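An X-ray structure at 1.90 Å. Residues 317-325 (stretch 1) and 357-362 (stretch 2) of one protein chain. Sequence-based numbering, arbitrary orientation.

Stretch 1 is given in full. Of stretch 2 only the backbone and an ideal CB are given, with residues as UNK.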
# COMPACT_ATOMS: atom_id res chain seq x y z
N LYS A 317 19.06 -21.09 -26.61
CA LYS A 317 20.48 -21.27 -26.96
C LYS A 317 21.06 -19.91 -27.30
O LYS A 317 20.40 -19.15 -28.00
CB LYS A 317 20.62 -22.23 -28.15
CG LYS A 317 22.07 -22.34 -28.71
CD LYS A 317 22.11 -23.29 -29.95
CE LYS A 317 23.30 -22.96 -30.87
NZ LYS A 317 23.25 -21.57 -31.44
N LYS A 318 22.24 -19.57 -26.78
CA LYS A 318 22.89 -18.30 -27.13
C LYS A 318 23.19 -18.21 -28.62
O LYS A 318 23.82 -19.09 -29.19
CB LYS A 318 24.17 -18.11 -26.32
CG LYS A 318 23.90 -17.54 -24.92
CD LYS A 318 25.17 -17.03 -24.27
CE LYS A 318 24.97 -16.70 -22.81
NZ LYS A 318 26.10 -15.81 -22.35
N ASN A 319 22.70 -17.16 -29.28
CA ASN A 319 22.97 -17.08 -30.71
C ASN A 319 24.37 -16.46 -30.93
O ASN A 319 25.12 -16.29 -29.96
CB ASN A 319 21.87 -16.31 -31.45
CG ASN A 319 21.69 -14.90 -30.95
OD1 ASN A 319 22.59 -14.32 -30.33
ND2 ASN A 319 20.49 -14.34 -31.16
N LYS A 320 24.69 -16.10 -32.17
CA LYS A 320 25.99 -15.54 -32.50
C LYS A 320 26.27 -14.21 -31.79
O LYS A 320 27.44 -13.80 -31.67
CB LYS A 320 26.11 -15.36 -34.00
CG LYS A 320 26.09 -16.68 -34.72
CD LYS A 320 26.86 -16.65 -36.05
CE LYS A 320 26.73 -18.02 -36.74
NZ LYS A 320 27.64 -18.24 -37.92
N ASP A 321 25.20 -13.54 -31.33
CA ASP A 321 25.32 -12.26 -30.61
C ASP A 321 25.41 -12.42 -29.12
O ASP A 321 25.55 -11.42 -28.41
CB ASP A 321 24.17 -11.32 -30.94
CG ASP A 321 24.10 -10.98 -32.40
OD1 ASP A 321 25.16 -10.81 -33.04
OD2 ASP A 321 22.95 -10.91 -32.90
N GLY A 322 25.39 -13.67 -28.66
CA GLY A 322 25.47 -13.98 -27.25
C GLY A 322 24.09 -13.90 -26.58
O GLY A 322 24.02 -13.91 -25.34
N ASN A 323 23.03 -13.77 -27.37
CA ASN A 323 21.67 -13.66 -26.81
C ASN A 323 20.89 -14.95 -26.91
O ASN A 323 20.82 -15.57 -27.97
CB ASN A 323 20.91 -12.55 -27.53
CG ASN A 323 21.56 -11.18 -27.34
OD1 ASN A 323 22.09 -10.87 -26.26
ND2 ASN A 323 21.58 -10.38 -28.40
N PHE A 324 20.25 -15.33 -25.81
CA PHE A 324 19.47 -16.54 -25.78
C PHE A 324 18.31 -16.44 -26.77
O PHE A 324 17.59 -15.43 -26.85
CB PHE A 324 18.94 -16.82 -24.36
CG PHE A 324 19.91 -17.61 -23.53
CD1 PHE A 324 20.18 -18.93 -23.84
CD2 PHE A 324 20.57 -17.03 -22.45
CE1 PHE A 324 21.07 -19.66 -23.08
CE2 PHE A 324 21.48 -17.75 -21.70
CZ PHE A 324 21.72 -19.07 -22.00
N GLU A 325 18.11 -17.54 -27.48
CA GLU A 325 17.17 -17.59 -28.58
C GLU A 325 16.50 -18.96 -28.59
O GLU A 325 17.14 -19.99 -28.34
CB GLU A 325 17.95 -17.36 -29.89
CG GLU A 325 17.10 -17.08 -31.13
CD GLU A 325 17.97 -16.90 -32.37
OE1 GLU A 325 17.94 -17.82 -33.20
OE2 GLU A 325 18.66 -15.85 -32.50
N UNK A 357 23.94 -9.41 -18.91
CA UNK A 357 25.11 -10.23 -18.58
C UNK A 357 24.90 -11.73 -18.88
O UNK A 357 25.86 -12.41 -19.17
CB UNK A 357 25.46 -10.05 -17.10
N UNK A 358 23.68 -12.22 -18.80
CA UNK A 358 23.40 -13.63 -19.08
C UNK A 358 22.73 -13.84 -20.44
O UNK A 358 22.12 -14.87 -20.67
CB UNK A 358 22.51 -14.21 -17.98
N UNK A 359 22.82 -12.86 -21.34
CA UNK A 359 22.28 -13.03 -22.69
C UNK A 359 20.77 -12.85 -22.81
O UNK A 359 20.16 -13.33 -23.76
CB UNK A 359 22.65 -14.42 -23.20
N UNK A 360 20.17 -12.12 -21.87
CA UNK A 360 18.76 -11.77 -21.96
C UNK A 360 18.62 -10.30 -22.36
O UNK A 360 19.13 -9.40 -21.67
CB UNK A 360 18.05 -12.04 -20.63
N UNK A 361 17.96 -10.06 -23.48
CA UNK A 361 17.80 -8.70 -23.99
C UNK A 361 16.55 -8.06 -23.37
O UNK A 361 15.53 -8.73 -23.19
CB UNK A 361 17.71 -8.70 -25.52
N UNK A 362 16.65 -6.80 -22.98
CA UNK A 362 15.47 -6.08 -22.46
C UNK A 362 15.55 -4.58 -22.77
O UNK A 362 16.63 -4.03 -23.08
CB UNK A 362 15.34 -6.29 -20.95

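Stretch 1 folds back on itself as a hairpin whose type I turn runs from Asn-319 to Gly-322, and stretch 2 packs against one side of it, near Asn-323 and Phe-324. Position 357 points its CA-to-CB bond away from the hairpin, and its ideal CB has nothing of stretch 1 within 5.5 Å. Stretch 1 therefore sets little limit here, and a long polar or charged side chain would do as well as a small one. The residue is Lys-357, with chi2 to chi4 all t. Its link to stretch 1 runs through the backbone: a water donates to Lys-357 O at 2.6 Å and accepts from Lys-318 NZ at 2.4 Å.

At position 358 the bond points sideways, and the ideal CB lies 5.2 Å from Phe-324 CE2. An aromatic ring at that distance suits an aliphatic or another nonpolar side chain. The deposited residue is Ile-358. Its closest contact with stretch 1 is again made by the backbone, as Ile-358 O approaches the edge of the ring, 3.1 Å from Phe-324 CE2, where the polarised C-H groups can face a carbonyl oxygen.

Position 359 is the most constrained. Its phi/psi of 80/23 already favours glycine, and its CA-to-CB direction points toward stretch 1. An ideal CB would clash with Gly-322 O at 2.6 Å and sit tightly against Lys-318 CE at 3.3 Å and Phe-324 CD2 at 3.4 Å. Both arguments point to glycine, and the residue is Gly-359. Without a side chain, its CA can come within 3.3 Å of Gly-322 O. The close approach accompanies the one direct hydrogen bond between the stretches, from Phe-324 N to Gly-359 O (2.9 Å, 162°); the same oxygen receives a CA-H...O contact from Asn-323 CA at 3.4 Å.

Position 360 points away, with no atom of stretch 1 within 5.5 Å of its ideal CB, so the hairpin leaves the choice open. It is Val-360, and it makes no close contact here.

Position 361 points sideways, its ideal CB 4.9 Å from Asn-323 CG. There is room for a medium-sized side chain beside the amide, and either a polar group or a compact aliphatic one would be plausible. The residue is Val-361, whose CG2 packs 3.4 Å from Asn-323 CG, a van der Waals contact.

Position 362 is out of reach of stretch 1, which gives no guide to its identity; it is Ser-362.

Stretch 2 (357-362) KIGVVS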
# COMPACT_ATOMS: atom_id res chain seq x y z
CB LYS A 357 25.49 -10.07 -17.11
CG LYS A 357 26.09 -8.73 -16.74
CD LYS A 357 26.59 -8.76 -15.31
CE LYS A 357 26.71 -7.35 -14.78
NZ LYS A 357 27.18 -7.31 -13.38
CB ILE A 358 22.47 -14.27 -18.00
CG1 ILE A 358 21.14 -13.53 -17.95
CG2 ILE A 358 23.14 -14.31 -16.63
CD1 ILE A 358 19.98 -14.29 -17.24
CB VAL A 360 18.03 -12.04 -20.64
CG1 VAL A 360 16.59 -11.54 -20.71
CG2 VAL A 360 18.07 -13.53 -20.33
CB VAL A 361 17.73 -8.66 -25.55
CG1 VAL A 361 17.37 -7.27 -26.05
CG2 VAL A 361 19.06 -9.17 -26.23
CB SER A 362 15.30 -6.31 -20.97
OG SER A 362 16.42 -5.81 -20.27
O HOH W 1 26.66 -13.65 -21.37
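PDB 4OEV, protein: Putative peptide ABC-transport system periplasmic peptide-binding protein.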